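Local coordinates for protein afamin (Homo sapiens, PDB 5OKL) that carries hydrophobic molecules in body fluids, binds vitamin E and keeps lipidated Wnt proteins soluble and active, at residues A[140-145]-A[156-161]; A[150-155]-A[197-202]; A[219-224]-A[344-349]; A[241-246]-A[260-265]; A[411-416]-A[540-545]. All blocks are in the same frame, centred on the assembly; numbering follows the deposited sequence. Where two conformers were deposited one is given.

Interaction 1: A[140-145]-A[156-161]; sequences HFLYEV and TLLTVA
With chi1 at 178°, Phe141 swings its ring opposite the backbone N and across to helix 154-169, where it meets Val160 and Ala161. CG1 of Val160 lies in the ring plane at the edge, 3.9 Å from Phe141 CZ, the two side chains standing roughly perpendicular. The small side chain of Ala161 is consistent with the close approach of Phe141 CE2, 3.7 Å from Ala161 CA. One ring face is taken by Val145 CG2 from the same helix. Leu142 and Leu157 lie alongside, pointing opposite ways, with Leu142 CD2 3.8 Å from Leu157 CG. Val145 CG1 and Leu157 CD1, at 3.5 Å, are pressed closer than normal van der Waals contact. No hydrogen bond crosses, so apolar contact alone joins these two segments, whose directions differ by 134°. Replacing Phe141 by an alanine would probably open a gap beside Val160 and Ala161 and leave Val145 CG2 without the ring it packs on. Around this pair from the first albumin repeat, helix 22-33 adds Tyr24 and Ile28 against the leucines, while helix 186-209 brings Leu192 to Val145 and Val188 and Tyr191 to Val160.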
# COMPACT_ATOMS: atom_id res chain seq x y z
N HIS A 140 23.97 -0.84 5.94
CA HIS A 140 23.48 -2.22 5.84
C HIS A 140 21.98 -2.32 6.04
O HIS A 140 21.30 -2.99 5.28
CB HIS A 140 24.23 -3.16 6.80
CG HIS A 140 25.46 -3.78 6.20
ND1 HIS A 140 26.72 -3.25 6.35
CD2 HIS A 140 25.60 -4.88 5.41
CE1 HIS A 140 27.59 -4.00 5.70
NE2 HIS A 140 26.94 -4.99 5.12
N PHE A 141 21.46 -1.66 7.07
CA PHE A 141 20.01 -1.57 7.29
C PHE A 141 19.27 -1.05 6.04
O PHE A 141 18.32 -1.68 5.57
CB PHE A 141 19.73 -0.70 8.51
CG PHE A 141 18.27 -0.50 8.79
CD1 PHE A 141 17.50 -1.52 9.36
CD2 PHE A 141 17.65 0.70 8.47
CE1 PHE A 141 16.16 -1.33 9.62
CE2 PHE A 141 16.30 0.90 8.72
CZ PHE A 141 15.55 -0.11 9.31
N LEU A 142 19.74 0.07 5.50
CA LEU A 142 19.11 0.70 4.32
C LEU A 142 19.12 -0.19 3.10
O LEU A 142 18.13 -0.27 2.39
CB LEU A 142 19.77 2.04 3.96
CG LEU A 142 19.28 3.26 4.72
CD1 LEU A 142 20.19 4.43 4.37
CD2 LEU A 142 17.84 3.58 4.40
N TYR A 143 20.26 -0.83 2.85
CA TYR A 143 20.41 -1.81 1.78
C TYR A 143 19.41 -2.94 1.91
O TYR A 143 18.71 -3.27 0.96
CB TYR A 143 21.85 -2.36 1.78
CG TYR A 143 22.06 -3.64 1.01
CD1 TYR A 143 22.04 -3.64 -0.38
CD2 TYR A 143 22.28 -4.86 1.67
CE1 TYR A 143 22.23 -4.81 -1.09
CE2 TYR A 143 22.48 -6.04 0.96
CZ TYR A 143 22.46 -6.01 -0.42
OH TYR A 143 22.64 -7.16 -1.13
N GLU A 144 19.33 -3.52 3.11
CA GLU A 144 18.49 -4.69 3.37
C GLU A 144 16.99 -4.35 3.37
O GLU A 144 16.18 -5.12 2.89
CB GLU A 144 18.89 -5.37 4.70
CG GLU A 144 20.32 -5.93 4.75
CD GLU A 144 20.60 -7.13 3.85
OE1 GLU A 144 19.67 -7.70 3.26
OE2 GLU A 144 21.79 -7.52 3.74
N VAL A 145 16.62 -3.19 3.89
CA VAL A 145 15.22 -2.75 3.85
C VAL A 145 14.83 -2.38 2.41
O VAL A 145 13.79 -2.81 1.93
CB VAL A 145 14.95 -1.60 4.84
CG1 VAL A 145 13.51 -1.12 4.75
CG2 VAL A 145 15.23 -2.06 6.27
N THR A 156 10.63 8.56 3.62
CA THR A 156 10.13 7.57 4.56
C THR A 156 11.24 6.65 5.01
O THR A 156 11.39 6.40 6.20
CB THR A 156 8.99 6.75 3.94
OG1 THR A 156 7.90 7.62 3.63
CG2 THR A 156 8.49 5.70 4.91
N LEU A 157 12.03 6.16 4.06
CA LEU A 157 13.11 5.22 4.36
C LEU A 157 14.22 5.84 5.21
O LEU A 157 14.70 5.20 6.15
CB LEU A 157 13.68 4.65 3.07
CG LEU A 157 14.29 3.25 3.08
CD1 LEU A 157 13.46 2.26 3.88
CD2 LEU A 157 14.46 2.77 1.65
N LEU A 158 14.62 7.07 4.89
CA LEU A 158 15.66 7.76 5.67
C LEU A 158 15.20 8.07 7.10
O LEU A 158 15.99 8.01 8.04
CB LEU A 158 16.13 9.03 4.95
CG LEU A 158 16.91 8.79 3.65
CD1 LEU A 158 16.95 10.03 2.78
CD2 LEU A 158 18.32 8.31 3.96
N THR A 159 13.92 8.39 7.26
CA THR A 159 13.32 8.60 8.59
C THR A 159 13.20 7.27 9.38
O THR A 159 13.38 7.25 10.60
CB THR A 159 11.95 9.28 8.49
OG1 THR A 159 12.11 10.59 7.89
CG2 THR A 159 11.31 9.43 9.86
N VAL A 160 12.86 6.18 8.69
CA VAL A 160 12.85 4.85 9.32
C VAL A 160 14.24 4.49 9.89
O VAL A 160 14.35 4.01 11.02
CB VAL A 160 12.33 3.77 8.34
CG1 VAL A 160 12.63 2.36 8.82
CG2 VAL A 160 10.83 3.94 8.12
N ALA A 161 15.30 4.76 9.11
CA ALA A 161 16.68 4.47 9.53
C ALA A 161 17.14 5.27 10.75
O ALA A 161 17.82 4.73 11.61
CB ALA A 161 17.64 4.67 8.37

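Interaction 2: A[150-155]-A[197-202]; sequences PFVFAP and SYQKHV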
# COMPACT_ATOMS: atom_id res chain seq x y z
N PRO A 150 10.89 -2.22 -2.52
CA PRO A 150 11.44 -1.49 -3.65
C PRO A 150 10.66 -0.24 -4.07
O PRO A 150 11.18 0.52 -4.88
CB PRO A 150 11.41 -2.53 -4.77
CG PRO A 150 10.20 -3.31 -4.46
CD PRO A 150 10.25 -3.47 -2.97
N PHE A 151 9.45 -0.06 -3.54
CA PHE A 151 8.62 1.09 -3.90
C PHE A 151 8.53 2.20 -2.85
O PHE A 151 8.08 3.30 -3.18
CB PHE A 151 7.22 0.61 -4.25
CG PHE A 151 7.20 -0.39 -5.37
CD1 PHE A 151 7.46 0.01 -6.66
CD2 PHE A 151 6.89 -1.73 -5.13
CE1 PHE A 151 7.45 -0.88 -7.70
CE2 PHE A 151 6.86 -2.64 -6.18
CZ PHE A 151 7.15 -2.21 -7.47
N VAL A 152 8.93 1.92 -1.61
CA VAL A 152 8.87 2.91 -0.53
C VAL A 152 9.73 4.14 -0.84
O VAL A 152 10.86 4.04 -1.32
CB VAL A 152 9.25 2.31 0.85
CG1 VAL A 152 10.68 1.79 0.88
CG2 VAL A 152 9.03 3.31 1.97
N PHE A 153 9.16 5.31 -0.57
CA PHE A 153 9.79 6.58 -0.97
C PHE A 153 10.94 6.87 -0.01
O PHE A 153 10.88 6.46 1.15
CB PHE A 153 8.78 7.75 -0.93
CG PHE A 153 7.58 7.60 -1.84
CD1 PHE A 153 7.50 6.60 -2.81
CD2 PHE A 153 6.54 8.53 -1.77
CE1 PHE A 153 6.39 6.51 -3.64
CE2 PHE A 153 5.43 8.44 -2.60
CZ PHE A 153 5.36 7.42 -3.53
N ALA A 154 11.97 7.55 -0.51
CA ALA A 154 13.20 7.79 0.25
C ALA A 154 13.07 8.57 1.55
O ALA A 154 13.71 8.19 2.53
CB ALA A 154 14.27 8.46 -0.62
N PRO A 155 12.27 9.67 1.57
CA PRO A 155 12.05 10.38 2.83
C PRO A 155 11.54 9.47 3.96
O PRO A 155 11.98 9.60 5.12
CB PRO A 155 11.00 11.44 2.46
CG PRO A 155 11.20 11.69 1.01
CD PRO A 155 11.57 10.34 0.45
N SER A 197 2.58 0.88 2.17
CA SER A 197 1.27 0.41 1.74
C SER A 197 0.46 1.54 1.10
O SER A 197 -0.13 1.34 0.04
CB SER A 197 0.48 -0.24 2.91
OG SER A 197 -0.65 -0.90 2.41
N TYR A 198 0.46 2.73 1.70
CA TYR A 198 -0.24 3.86 1.08
C TYR A 198 0.47 4.37 -0.19
O TYR A 198 -0.18 4.69 -1.18
CB TYR A 198 -0.47 5.03 2.05
CG TYR A 198 -1.76 5.74 1.71
CD1 TYR A 198 -1.81 6.72 0.72
CD2 TYR A 198 -2.97 5.36 2.33
CE1 TYR A 198 -3.01 7.35 0.38
CE2 TYR A 198 -4.17 5.97 2.00
CZ TYR A 198 -4.19 6.96 1.02
OH TYR A 198 -5.40 7.55 0.70
N GLN A 199 1.79 4.43 -0.17
CA GLN A 199 2.56 4.87 -1.34
C GLN A 199 2.33 3.94 -2.53
O GLN A 199 2.11 4.40 -3.63
CB GLN A 199 4.04 5.02 -1.02
CG GLN A 199 4.29 6.16 -0.05
CD GLN A 199 5.60 6.05 0.67
OE1 GLN A 199 6.36 5.11 0.46
NE2 GLN A 199 5.87 7.01 1.53
N LYS A 200 2.35 2.64 -2.28
CA LYS A 200 2.10 1.65 -3.33
C LYS A 200 0.70 1.71 -3.91
O LYS A 200 0.50 1.46 -5.10
CB LYS A 200 2.36 0.24 -2.81
CG LYS A 200 3.83 -0.12 -2.71
CD LYS A 200 4.01 -1.60 -2.41
CE LYS A 200 3.76 -1.94 -0.96
NZ LYS A 200 4.20 -3.33 -0.69
N HIS A 201 -0.29 1.98 -3.06
CA HIS A 201 -1.67 2.15 -3.49
C HIS A 201 -1.82 3.37 -4.42
O HIS A 201 -2.46 3.31 -5.46
CB HIS A 201 -2.53 2.35 -2.23
CG HIS A 201 -4.00 2.34 -2.48
ND1 HIS A 201 -4.66 1.20 -2.82
CD2 HIS A 201 -4.94 3.31 -2.37
CE1 HIS A 201 -5.95 1.45 -2.92
NE2 HIS A 201 -6.15 2.73 -2.66
N VAL A 202 -1.21 4.46 -4.05
CA VAL A 202 -1.27 5.65 -4.88
C VAL A 202 -0.49 5.44 -6.19
O VAL A 202 -1.00 5.75 -7.27
CB VAL A 202 -0.81 6.91 -4.11
CG1 VAL A 202 -0.80 8.14 -5.03
CG2 VAL A 202 -1.75 7.15 -2.92
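Gln199 lies flat over one face of the Phe153 ring, its amide plane only 5° from the ring plane and its side chain running counter to that of the phenylalanine. The overlap is graded along the glutamine: CG sits 3.7 Å from the centroid of the Phe153 ring, a CH-pi contact, while Gln199 CD is 3.6 Å from Phe153 CG. The extended chain lays CB and CG over the far part of the ring, near CZ and CE2, and the amide over its CG end, so that OE1 comes beside the backbone. There Gln199 OE1 accepts from Phe153 N at 3.0 Å; the N-H points well at the oxygen (165°), although the donor stands 45° above the carbonyl plane, consistent with the stacked amide. Val152 CG2 also borders this oxygen, 3.6 Å from Gln199 OE1. Phe153 is the N-cap residue of helix 154-169, so the glutamine grips the turn just where that helix starts, and its NE2 completes the hold by bonding Thr156 OG1 in the first turn. Helix 186-209 spans the approximate junction of the first two albumin repeats, and residues 197-202 fall in the region that forms the pocket for hydrophobic ligands; the contact joins the start of helix 154-169 to that region. Tyr245, also from the pocket region, meets the Phe153 ring steeply. Beside the amide, Lys200 runs athwart Phe151, its CG 3.8 Å from Phe151 CB and its CD 4.0 Å from Phe151 CD2. Past CD the chain bends away from the ring, and NZ forms a salt bridge with Glu460.

Interaction 3: A[219-224]-A[344-349]; sequences IAILSQ and LSIPEL
Gln224 supplies the polar part of the contact, donating from NE2 to Leu344 O at 2.8 Å. The N-H...O angle is 157° and the acceptor lies close to the amide plane of Gln224, while the donor is tilted by 23° from the carbonyl plane. A water bridges the same two residues, donating to Gln224 OE1 (2.7 Å) and Leu344 O (2.9 Å), so this carbonyl receives two bonds and the amide has both its polar atoms engaged. NE2 also bonds His341 O, which further fixes the rotation of the amide. Apolar contacts lie beside it. Ile221 and Ile346 meet nearly perpendicular, Ile221 CG1 lying 3.7 Å from Ile346 CG1. Leu349 CD1 packs on Ala220 CB at 4.1 Å. The same methyl, Leu349 CD1, also lies against the amide, 3.7 Å from Gln224 NE2. The second segment begins its helix with a cap: Ser345 is the N-cap of helix 346-363, and its OG accepts from Glu348 N. Both partners belong to the second albumin repeat, helix 211-225 coming from the ligand-pocket region. Tyr198 of helix 186-209 touches Ile221 and Ile346, helix 231-250 packs on Leu222, and helix 446-462 lies against Ser345 and Pro347.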
# COMPACT_ATOMS: atom_id res chain seq x y z
N ILE A 219 -7.11 15.83 -3.44
CA ILE A 219 -8.14 16.81 -3.10
C ILE A 219 -8.94 16.32 -1.88
O ILE A 219 -9.10 17.06 -0.91
CB ILE A 219 -9.08 17.13 -4.29
CG1 ILE A 219 -8.30 17.82 -5.43
CG2 ILE A 219 -10.18 18.11 -3.87
CD1 ILE A 219 -9.02 17.85 -6.75
N ALA A 220 -9.38 15.06 -1.92
CA ALA A 220 -10.13 14.47 -0.79
C ALA A 220 -9.30 14.43 0.51
O ALA A 220 -9.75 14.94 1.54
CB ALA A 220 -10.63 13.08 -1.16
N ILE A 221 -8.09 13.88 0.45
CA ILE A 221 -7.21 13.77 1.61
C ILE A 221 -6.87 15.11 2.24
O ILE A 221 -7.08 15.30 3.42
CB ILE A 221 -5.88 13.04 1.27
CG1 ILE A 221 -6.13 11.54 1.02
CG2 ILE A 221 -4.85 13.21 2.39
CD1 ILE A 221 -4.94 10.75 0.47
N LEU A 222 -6.36 16.05 1.44
CA LEU A 222 -5.89 17.32 1.98
C LEU A 222 -7.05 18.20 2.45
O LEU A 222 -6.93 18.89 3.47
CB LEU A 222 -5.04 18.06 0.94
CG LEU A 222 -3.77 17.31 0.53
CD1 LEU A 222 -3.09 18.00 -0.65
CD2 LEU A 222 -2.81 17.15 1.72
N SER A 223 -8.17 18.16 1.72
CA SER A 223 -9.38 18.89 2.13
C SER A 223 -9.91 18.36 3.44
O SER A 223 -10.39 19.13 4.28
CB SER A 223 -10.48 18.83 1.06
OG SER A 223 -10.01 19.34 -0.19
N GLN A 224 -9.83 17.04 3.62
CA GLN A 224 -10.30 16.43 4.85
C GLN A 224 -9.37 16.80 6.02
O GLN A 224 -9.83 17.09 7.13
CB GLN A 224 -10.36 14.93 4.68
CG GLN A 224 -11.23 14.23 5.70
CD GLN A 224 -11.33 12.74 5.40
OE1 GLN A 224 -10.34 12.08 5.17
NE2 GLN A 224 -12.56 12.22 5.39
N LEU A 344 -15.64 10.20 6.77
CA LEU A 344 -15.68 9.28 5.62
C LEU A 344 -14.28 8.82 5.23
O LEU A 344 -13.27 9.52 5.43
CB LEU A 344 -16.46 9.87 4.45
CG LEU A 344 -17.90 10.29 4.80
CD1 LEU A 344 -18.60 10.82 3.56
CD2 LEU A 344 -18.73 9.16 5.41
N SER A 345 -14.21 7.59 4.72
CA SER A 345 -12.99 7.09 4.13
C SER A 345 -12.73 7.85 2.80
O SER A 345 -13.66 8.45 2.24
CB SER A 345 -13.15 5.62 3.84
OG SER A 345 -14.11 5.43 2.83
N ILE A 346 -11.50 7.79 2.31
CA ILE A 346 -11.15 8.41 1.03
C ILE A 346 -11.89 7.72 -0.13
O ILE A 346 -12.39 8.42 -1.01
CB ILE A 346 -9.62 8.41 0.79
CG1 ILE A 346 -8.88 9.20 1.89
CG2 ILE A 346 -9.28 8.90 -0.61
CD1 ILE A 346 -9.50 10.54 2.25
N PRO A 347 -11.98 6.37 -0.13
CA PRO A 347 -12.78 5.71 -1.16
C PRO A 347 -14.25 6.09 -1.17
O PRO A 347 -14.85 6.22 -2.25
CB PRO A 347 -12.66 4.21 -0.81
CG PRO A 347 -11.38 4.09 -0.07
CD PRO A 347 -11.13 5.41 0.61
N GLU A 348 -14.85 6.26 0.00
CA GLU A 348 -16.26 6.68 0.10
C GLU A 348 -16.46 8.11 -0.47
O GLU A 348 -17.39 8.36 -1.24
CB GLU A 348 -16.75 6.55 1.56
CG GLU A 348 -18.21 6.84 1.80
CD GLU A 348 -19.15 5.89 1.06
OE1 GLU A 348 -18.92 4.65 1.06
OE2 GLU A 348 -20.14 6.39 0.49
N LEU A 349 -15.56 9.02 -0.15
CA LEU A 349 -15.60 10.37 -0.78
C LEU A 349 -15.51 10.32 -2.29
O LEU A 349 -16.26 11.03 -2.96
CB LEU A 349 -14.48 11.26 -0.25
CG LEU A 349 -14.65 11.62 1.23
CD1 LEU A 349 -13.32 12.10 1.81
CD2 LEU A 349 -15.75 12.64 1.41
O HOH W 1 -10.41 9.48 5.68

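Interaction 4: A[241-246]-A[260-265]; sequences VSSNYD and TSKVMN
Val241 pairs with Val263, and Asn244 with Thr260, across two nearly antiparallel helices: their CA atoms are 6.4 Å and 6.0 Å apart respectively, and the axes of the short segments approach to 9.3 Å with 165° between their directions. This is a helical hairpin of the second albumin repeat, helix 231-250 turning back into helix 253-269, with the disulfide Cys248-Cys256 clasping it near the turn. The hairpin lies in the region that forms the pocket for hydrophobic ligands. Asn244 holds its amide opposite the backbone N (chi1 -170°), which carries the group across to Thr260, with Asn244 OD1 2.9 Å from Thr260 OG1. The hydroxyl of Thr260 also hydrogen-bonds Cys256 O, one turn back on its own helix. A leucine in place of Asn244 would probably leave Thr260 OG1 without its partner on the facing helix and set methyl groups against a buried hydroxyl. At the solvent side, Lys262 forms a salt bridge with Asp240, one turn before Asn244, adding a charged link between the same helices. The valines supply the apolar remainder, meeting at a slant. Val263 uses both branches: CG1 is 3.9 Å from Val241 CG2, while its CG2 rests on the helix backbone, 3.9 Å from Val241 N.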
# COMPACT_ATOMS: atom_id res chain seq x y z
N VAL A 241 1.84 17.92 -4.84
CA VAL A 241 1.82 16.54 -4.36
C VAL A 241 1.77 15.58 -5.53
O VAL A 241 2.52 14.60 -5.56
CB VAL A 241 0.65 16.29 -3.38
CG1 VAL A 241 0.52 14.80 -3.04
CG2 VAL A 241 0.83 17.13 -2.11
N SER A 242 0.93 15.89 -6.52
CA SER A 242 0.84 15.09 -7.75
C SER A 242 2.19 14.94 -8.45
O SER A 242 2.55 13.83 -8.87
CB SER A 242 -0.17 15.69 -8.72
OG SER A 242 -1.45 15.70 -8.13
N SER A 243 2.93 16.04 -8.59
CA SER A 243 4.27 15.99 -9.19
C SER A 243 5.26 15.20 -8.33
O SER A 243 6.13 14.51 -8.84
CB SER A 243 4.80 17.41 -9.45
OG SER A 243 4.99 18.12 -8.24
N ASN A 244 5.12 15.31 -7.01
CA ASN A 244 5.91 14.51 -6.07
C ASN A 244 5.70 13.01 -6.39
O ASN A 244 6.68 12.27 -6.57
CB ASN A 244 5.51 14.87 -4.62
CG ASN A 244 6.44 14.27 -3.55
OD1 ASN A 244 7.57 13.86 -3.81
ND2 ASN A 244 5.97 14.27 -2.31
N TYR A 245 4.44 12.60 -6.54
CA TYR A 245 4.11 11.20 -6.87
C TYR A 245 4.63 10.72 -8.24
O TYR A 245 5.08 9.59 -8.35
CB TYR A 245 2.60 10.90 -6.71
CG TYR A 245 2.24 10.55 -5.29
CD1 TYR A 245 2.33 9.24 -4.85
CD2 TYR A 245 1.84 11.52 -4.38
CE1 TYR A 245 2.01 8.90 -3.55
CE2 TYR A 245 1.52 11.18 -3.08
CZ TYR A 245 1.63 9.86 -2.68
OH TYR A 245 1.34 9.45 -1.41
N ASP A 246 4.61 11.55 -9.28
CA ASP A 246 5.18 11.15 -10.59
C ASP A 246 6.66 10.78 -10.47
O ASP A 246 7.11 9.79 -11.05
CB ASP A 246 5.05 12.25 -11.66
CG ASP A 246 3.61 12.69 -11.90
OD1 ASP A 246 2.66 11.94 -11.61
OD2 ASP A 246 3.44 13.81 -12.41
N THR A 260 9.37 16.38 -2.49
CA THR A 260 8.79 16.26 -1.14
C THR A 260 9.08 17.49 -0.27
O THR A 260 8.17 18.03 0.35
CB THR A 260 9.27 14.97 -0.42
OG1 THR A 260 8.90 13.84 -1.23
CG2 THR A 260 8.60 14.82 0.95
N SER A 261 10.34 17.93 -0.24
CA SER A 261 10.73 19.20 0.42
C SER A 261 9.91 20.38 -0.04
O SER A 261 9.46 21.17 0.77
CB SER A 261 12.20 19.53 0.16
OG SER A 261 13.04 18.65 0.85
N LYS A 262 9.73 20.49 -1.36
CA LYS A 262 8.94 21.56 -1.95
C LYS A 262 7.48 21.54 -1.47
O LYS A 262 6.90 22.57 -1.24
CB LYS A 262 9.01 21.47 -3.48
CG LYS A 262 8.34 22.64 -4.19
CD LYS A 262 8.72 22.72 -5.66
CE LYS A 262 7.99 21.68 -6.48
NZ LYS A 262 6.51 21.87 -6.49
N VAL A 263 6.90 20.35 -1.33
CA VAL A 263 5.55 20.24 -0.76
C VAL A 263 5.54 20.76 0.66
O VAL A 263 4.64 21.52 1.04
CB VAL A 263 5.00 18.79 -0.78
CG1 VAL A 263 3.73 18.68 0.07
CG2 VAL A 263 4.73 18.37 -2.23
N MET A 264 6.54 20.37 1.45
CA MET A 264 6.55 20.71 2.87
C MET A 264 6.91 22.17 3.11
O MET A 264 6.29 22.81 3.97
CB MET A 264 7.44 19.76 3.66
CG MET A 264 7.06 18.30 3.52
SD MET A 264 5.33 17.86 3.87
CE MET A 264 5.24 16.26 3.07
N ASN A 265 7.88 22.71 2.35
CA ASN A 265 8.17 24.16 2.32
C ASN A 265 6.89 24.93 2.12
O ASN A 265 6.61 25.87 2.84
CB ASN A 265 9.11 24.56 1.15
CG ASN A 265 10.55 24.12 1.35
OD1 ASN A 265 10.96 23.70 2.43
ND2 ASN A 265 11.34 24.23 0.29

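Interaction 5: A[411-416]-A[540-545]; sequences LIRLTK and LTDEEL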
# COMPACT_ATOMS: atom_id res chain seq x y z
N LEU A 411 -9.61 -15.90 4.66
CA LEU A 411 -8.79 -16.82 3.88
C LEU A 411 -9.64 -17.68 2.96
O LEU A 411 -9.30 -17.87 1.79
CB LEU A 411 -7.90 -17.68 4.76
CG LEU A 411 -6.76 -16.97 5.51
CD1 LEU A 411 -6.12 -17.93 6.48
CD2 LEU A 411 -5.73 -16.42 4.54
N ILE A 412 -10.77 -18.16 3.46
CA ILE A 412 -11.69 -18.95 2.62
C ILE A 412 -12.22 -18.12 1.47
O ILE A 412 -12.16 -18.56 0.34
CB ILE A 412 -12.83 -19.60 3.43
CG1 ILE A 412 -12.26 -20.71 4.31
CG2 ILE A 412 -13.87 -20.19 2.49
CD1 ILE A 412 -13.19 -21.21 5.40
N ARG A 413 -12.75 -16.93 1.77
CA ARG A 413 -13.32 -16.07 0.71
C ARG A 413 -12.31 -15.63 -0.32
O ARG A 413 -12.60 -15.67 -1.51
CB ARG A 413 -14.02 -14.79 1.28
CG ARG A 413 -15.43 -15.05 1.80
CD ARG A 413 -16.20 -13.77 2.10
NE ARG A 413 -16.37 -12.89 0.94
CZ ARG A 413 -16.98 -11.70 0.98
NH1 ARG A 413 -17.48 -11.23 2.12
NH2 ARG A 413 -17.08 -10.97 -0.13
N LEU A 414 -11.16 -15.17 0.14
CA LEU A 414 -10.09 -14.72 -0.75
C LEU A 414 -9.59 -15.82 -1.65
O LEU A 414 -9.37 -15.60 -2.85
CB LEU A 414 -8.90 -14.17 0.04
CG LEU A 414 -9.13 -12.81 0.66
CD1 LEU A 414 -8.11 -12.55 1.76
CD2 LEU A 414 -9.05 -11.73 -0.42
N THR A 415 -9.41 -17.01 -1.08
CA THR A 415 -8.94 -18.16 -1.86
C THR A 415 -10.01 -18.57 -2.87
O THR A 415 -9.68 -18.94 -4.01
CB THR A 415 -8.50 -19.31 -0.94
OG1 THR A 415 -7.50 -18.84 -0.01
CG2 THR A 415 -7.92 -20.47 -1.76
N LYS A 416 -11.28 -18.46 -2.51
CA LYS A 416 -12.39 -18.77 -3.44
C LYS A 416 -12.42 -17.85 -4.66
O LYS A 416 -12.72 -18.30 -5.76
CB LYS A 416 -13.75 -18.73 -2.74
CG LYS A 416 -14.03 -19.93 -1.86
CD LYS A 416 -14.27 -21.18 -2.69
CE LYS A 416 -14.92 -22.25 -1.86
NZ LYS A 416 -16.39 -22.09 -1.78
N LEU A 540 -16.52 -27.23 -2.64
CA LEU A 540 -17.27 -27.20 -1.38
C LEU A 540 -17.70 -25.79 -1.03
O LEU A 540 -17.09 -24.81 -1.45
CB LEU A 540 -16.46 -27.76 -0.21
CG LEU A 540 -15.99 -29.22 -0.27
CD1 LEU A 540 -15.37 -29.65 1.05
CD2 LEU A 540 -17.10 -30.16 -0.65
N THR A 541 -18.77 -25.69 -0.25
CA THR A 541 -19.25 -24.40 0.23
C THR A 541 -18.29 -23.88 1.30
O THR A 541 -17.51 -24.64 1.89
CB THR A 541 -20.66 -24.48 0.84
OG1 THR A 541 -20.62 -25.28 2.03
CG2 THR A 541 -21.67 -25.07 -0.16
N ASP A 542 -18.37 -22.60 1.55
CA ASP A 542 -17.58 -21.98 2.60
C ASP A 542 -17.86 -22.61 3.98
O ASP A 542 -16.94 -22.83 4.74
CB ASP A 542 -17.85 -20.48 2.65
CG ASP A 542 -17.29 -19.73 1.41
OD1 ASP A 542 -16.73 -20.38 0.49
OD2 ASP A 542 -17.42 -18.49 1.36
N GLU A 543 -19.14 -22.88 4.26
CA GLU A 543 -19.54 -23.59 5.46
C GLU A 543 -18.88 -25.00 5.56
O GLU A 543 -18.31 -25.32 6.59
CB GLU A 543 -21.07 -23.68 5.55
CG GLU A 543 -21.54 -24.42 6.81
CD GLU A 543 -23.04 -24.45 7.02
OE1 GLU A 543 -23.83 -24.12 6.11
OE2 GLU A 543 -23.43 -24.82 8.13
N GLU A 544 -18.97 -25.80 4.51
CA GLU A 544 -18.32 -27.13 4.47
C GLU A 544 -16.81 -27.06 4.66
O GLU A 544 -16.26 -27.94 5.31
CB GLU A 544 -18.64 -27.87 3.17
CG GLU A 544 -20.08 -28.37 3.08
CD GLU A 544 -20.55 -28.61 1.65
OE1 GLU A 544 -19.86 -28.22 0.66
OE2 GLU A 544 -21.65 -29.18 1.51
N LEU A 545 -16.16 -26.04 4.10
CA LEU A 545 -14.71 -25.84 4.27
C LEU A 545 -14.36 -25.43 5.68
O LEU A 545 -13.38 -25.90 6.23
CB LEU A 545 -14.19 -24.80 3.26
CG LEU A 545 -14.24 -25.32 1.82
CD1 LEU A 545 -14.19 -24.14 0.88
CD2 LEU A 545 -13.12 -26.29 1.54
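Lys416 places its ammonium group at the N-terminal end of a helix, between a backbone carbonyl and a carboxylate. NZ donates to Leu540 O at 2.8 Å, in the carbonyl plane, and forms a salt bridge with Asp542 OD1 at 2.9 Å, meeting that oxygen nearly along its C-O axis. The helix, 542-559, begins with a capping box: Glu544 N bonds Thr541 OG1 and Thr541 N returns a bond to Glu544 OE1, the latter met from above the carboxylate plane. A helix start would tend to repel a cation, so the negative Asp542, in the first turn, probably offsets this and keeps the lysine in place. Bends at chi2 (-71°) and chi4 (84°) fold the lysine chain so that its end reaches both oxygens. Lys416 and Leu545 meet end to end, Lys416 CE and Leu545 CD1 being only 3.4 Å apart, a tight fit. In this way helix 376-417 is joined to the start of helix 542-559 within the third albumin repeat, in a contact that is partly open to solvent. The buried Ile412 packs alongside, pointing the opposite way to Asp542: Ile412 CG2 lies 3.5 Å from Asp542 OD1 and 4.3 Å from Leu545 CD1.

Overall arrangement
From the N terminus, interaction 1 closes a short loop between two successive helices of the first albumin repeat. Interaction 2 crosses it: residues 150-155 lie inside that loop, but their partner is further on, in helix 186-209. The two touch, Leu157 packing on Val152. Interaction 3 then closes a long loop, 219-349, of the second repeat, and interaction 4 is nested within it as a hairpin; these two meet where Leu222 packs on Val241. Interaction 2 touches both of them, so it links the first repeat to the second. Interaction 5 closes a separate loop in the third repeat, its nearest atoms about 14 Å from interaction 2.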